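Local structure of paenibacillus xanthan lyase (Paenibacillus, 6F2P) at residues I303-Q308 against S339-I344. The protein is a multidomain lyase that cleaves the bacterial polysaccharide xanthan, probably by the beta-elimination used throughout polysaccharide lyase family 8. Sequence-based numbering, arbitrary orientation.
Sequences IIRLSQ and SIDLII
R305 reaches from one helix to the other and forms a salt bridge with D341, R305 NH2 lying 2.7 Å from D341 OD2. The bond is bent, with an N-H...O angle of 140°; the nitrogen meets OD2 from above the carboxylate plane, and OD2 is itself tilted from the guanidinium plane. L342 CD2 lies over one face of the guanidinium, offset toward its rim and 4.0 Å from R305 CZ. This methyl also touches I304, where I304 CG2 and L342 CD2 are 4.3 Å apart, so the leucine packs against both an aliphatic branch and a charged plane.

Further bonds fix the rotation of the guanidinium. R305 NH1 donates in plane to a lone pair of Q308 OE1 at 2.8 Å, and a water 3.2 Å from R305 NH2 links it to OG of S339, the N-cap residue of helix 340-351. A bend at chi2 (-78°) turns the arginine chain toward these partners, and F242 adds a cation-pi contact. A methionine in place of R305 would probably leave D341 without its ionic mate and Q308 OE1 without this donor.

The axes of 303-307 and 340-344 come within 11.4 Å at 69°, a gap the long R305 side chain spans. The contact joins helix 292-307 of the N-terminal alpha-helical domain to the start of helix 340-351, helix packing consistent with the incomplete (alpha/alpha) toroid of family 8 lyases.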
ATOM      1  N   ILE A 303       0.217   5.232 -25.548  1.00 15.27           N
ATOM      2  CA  ILE A 303      -0.597   4.028 -25.678  1.00 19.75           C
ATOM      3  C   ILE A 303      -0.809   3.679 -27.152  1.00 20.41           C
ATOM      4  O   ILE A 303      -0.752   2.504 -27.545  1.00 19.41           O
ATOM      5  CB  ILE A 303      -1.942   4.159 -24.926  1.00 18.28           C
ATOM      6  CG1 ILE A 303      -1.693   4.183 -23.416  1.00 14.62           C
ATOM      7  CG2 ILE A 303      -2.851   2.995 -25.260  1.00 15.13           C
ATOM      8  CD1 ILE A 303      -2.929   4.453 -22.580  1.00 10.24           C
ATOM      9  N   ILE A 304      -1.037   4.711 -27.961  1.00 17.95           N
ATOM     10  CA  ILE A 304      -1.118   4.564 -29.410  1.00 17.87           C
ATOM     11  C   ILE A 304       0.187   3.999 -29.979  1.00 20.11           C
ATOM     12  O   ILE A 304       0.172   3.088 -30.809  1.00 20.86           O
ATOM     13  CB  ILE A 304      -1.432   5.906 -30.073  1.00 16.00           C
ATOM     14  CG1 ILE A 304      -2.852   6.343 -29.707  1.00 16.89           C
ATOM     15  CG2 ILE A 304      -1.264   5.817 -31.574  1.00 15.14           C
ATOM     16  CD1 ILE A 304      -3.201   7.726 -30.187  1.00 16.28           C
ATOM     17  N   ARG A 305       1.314   4.529 -29.517  1.00 17.03           N
ATOM     18  CA  ARG A 305       2.613   4.019 -29.935  1.00 17.67           C
ATOM     19  C   ARG A 305       2.796   2.574 -29.506  1.00 23.53           C
ATOM     20  O   ARG A 305       3.337   1.762 -30.256  1.00 25.77           O
ATOM     21  CB  ARG A 305       3.747   4.873 -29.366  1.00 21.05           C
ATOM     22  CG  ARG A 305       3.885   6.242 -30.010  1.00 26.06           C
ATOM     23  CD  ARG A 305       4.583   6.146 -31.347  1.00 27.42           C
ATOM     24  NE  ARG A 305       4.596   7.423 -32.061  1.00 31.29           N
ATOM     25  CZ  ARG A 305       4.084   7.606 -33.276  1.00 30.74           C
ATOM     26  NH1 ARG A 305       3.510   6.596 -33.928  1.00 29.72           N
ATOM     27  NH2 ARG A 305       4.146   8.801 -33.840  1.00 33.06           N
ATOM     28  N   LEU A 306       2.346   2.245 -28.298  1.00 22.98           N
ATOM     29  CA  LEU A 306       2.478   0.872 -27.818  1.00 20.54           C
ATOM     30  C   LEU A 306       1.584  -0.111 -28.576  1.00 20.36           C
ATOM     31  O   LEU A 306       1.961  -1.264 -28.770  1.00 21.77           O
ATOM     32  CB  LEU A 306       2.264   0.779 -26.312  1.00 18.96           C
ATOM     33  CG  LEU A 306       3.441   1.341 -25.514  1.00 15.58           C
ATOM     34  CD1 LEU A 306       3.122   1.393 -24.038  1.00 14.30           C
ATOM     35  CD2 LEU A 306       4.707   0.538 -25.759  1.00 12.92           C
ATOM     36  N   SER A 307       0.422   0.347 -29.032  1.00 19.64           N
ATOM     37  CA  SER A 307      -0.474  -0.517 -29.797  1.00 20.64           C
ATOM     38  C   SER A 307       0.148  -0.901 -31.139  1.00 20.58           C
ATOM     39  O   SER A 307      -0.140  -1.959 -31.689  1.00 20.33           O
ATOM     40  CB  SER A 307      -1.823   0.165 -30.020  1.00 19.32           C
ATOM     41  OG  SER A 307      -1.694   1.240 -30.930  1.00 19.81           O
ATOM     42  N   GLN A 308       1.017  -0.043 -31.657  1.00 24.18           N
ATOM     43  CA  GLN A 308       1.681  -0.318 -32.923  1.00 19.43           C
ATOM     44  C   GLN A 308       2.745  -1.419 -32.800  1.00 21.40           C
ATOM     45  O   GLN A 308       3.173  -1.996 -33.794  1.00 19.73           O
ATOM     46  CB  GLN A 308       2.256   0.972 -33.505  1.00 22.78           C
ATOM     47  CG  GLN A 308       1.162   1.991 -33.866  1.00 34.76           C
ATOM     48  CD  GLN A 308       1.691   3.350 -34.322  1.00 29.69           C
ATOM     49  OE1 GLN A 308       2.526   3.967 -33.660  1.00 33.14           O
ATOM     50  NE2 GLN A 308       1.187   3.828 -35.453  1.00 39.41           N
ATOM     51  N   SER A 339       1.538  15.811 -32.668  1.00 21.25           N
ATOM     52  CA  SER A 339       2.116  15.970 -33.993  1.00 16.95           C
ATOM     53  C   SER A 339       1.169  15.435 -35.051  1.00 24.20           C
ATOM     54  O   SER A 339       0.181  14.754 -34.735  1.00 26.52           O
ATOM     55  CB  SER A 339       3.436  15.217 -34.078  1.00 18.74           C
ATOM     56  OG  SER A 339       3.207  13.817 -34.024  1.00 25.72           O
ATOM     57  N   ILE A 340       1.482  15.732 -36.310  1.00 20.13           N
ATOM     58  CA  ILE A 340       0.645  15.298 -37.416  1.00 23.13           C
ATOM     59  C   ILE A 340       0.560  13.783 -37.428  1.00 20.19           C
ATOM     60  O   ILE A 340      -0.522  13.220 -37.570  1.00 22.89           O
ATOM     61  CB  ILE A 340       1.168  15.825 -38.763  1.00 23.39           C
ATOM     62  CG1 ILE A 340       0.988  17.342 -38.823  1.00 23.67           C
ATOM     63  CG2 ILE A 340       0.435  15.154 -39.925  1.00 17.85           C
ATOM     64  CD1 ILE A 340       1.688  18.006 -39.986  1.00 24.45           C
ATOM     65  N   ASP A 341       1.706  13.138 -37.248  1.00 18.64           N
ATOM     66  CA  ASP A 341       1.792  11.688 -37.202  1.00 21.24           C
ATOM     67  C   ASP A 341       0.746  11.090 -36.269  1.00 25.82           C
ATOM     68  O   ASP A 341       0.022  10.158 -36.636  1.00 22.05           O
ATOM     69  CB  ASP A 341       3.179  11.273 -36.728  1.00 23.36           C
ATOM     70  CG  ASP A 341       3.557   9.899 -37.201  1.00 26.47           C
ATOM     71  OD1 ASP A 341       3.080   9.501 -38.287  1.00 27.39           O
ATOM     72  OD2 ASP A 341       4.324   9.217 -36.491  1.00 31.27           O
ATOM     73  N   LEU A 342       0.666  11.641 -35.064  1.00 21.35           N
ATOM     74  CA  LEU A 342      -0.302  11.167 -34.088  1.00 19.17           C
ATOM     75  C   LEU A 342      -1.728  11.560 -34.446  1.00 22.08           C
ATOM     76  O   LEU A 342      -2.660  10.818 -34.145  1.00 22.12           O
ATOM     77  CB  LEU A 342       0.061  11.657 -32.691  1.00 20.01           C
ATOM     78  CG  LEU A 342       1.278  10.931 -32.133  1.00 19.03           C
ATOM     79  CD1 LEU A 342       1.871  11.686 -30.966  1.00  8.99           C
ATOM     80  CD2 LEU A 342       0.869   9.522 -31.733  1.00 17.99           C
ATOM     81  N   ILE A 343      -1.901  12.718 -35.086  1.00 20.93           N
ATOM     82  CA  ILE A 343      -3.220  13.134 -35.548  1.00 15.00           C
ATOM     83  C   ILE A 343      -3.741  12.093 -36.522  1.00 23.61           C
ATOM     84  O   ILE A 343      -4.900  11.666 -36.459  1.00 25.31           O
ATOM     85  CB  ILE A 343      -3.162  14.473 -36.271  1.00 20.65           C
ATOM     86  CG1 ILE A 343      -2.767  15.577 -35.293  1.00 24.59           C
ATOM     87  CG2 ILE A 343      -4.500  14.780 -36.922  1.00 19.89           C
ATOM     88  CD1 ILE A 343      -2.722  16.930 -35.905  1.00 18.13           C
ATOM     89  N   ILE A 344      -2.856  11.667 -37.414  1.00 23.77           N
ATOM     90  CA  ILE A 344      -3.191  10.655 -38.396  1.00 20.86           C
ATOM     91  C   ILE A 344      -3.575   9.358 -37.702  1.00 21.79           C
ATOM     92  O   ILE A 344      -4.645   8.800 -37.969  1.00 23.53           O
ATOM     93  CB  ILE A 344      -2.024  10.422 -39.347  1.00 22.57           C
ATOM     94  CG1 ILE A 344      -1.743  11.703 -40.139  1.00 16.50           C
ATOM     95  CG2 ILE A 344      -2.331   9.271 -40.281  1.00 25.91           C
ATOM     96  CD1 ILE A 344      -0.439  11.669 -40.894  1.00 16.70           C
TER
HETATM   97  O   HOH W   1       5.163  11.867 -33.546  1.00 23.26           O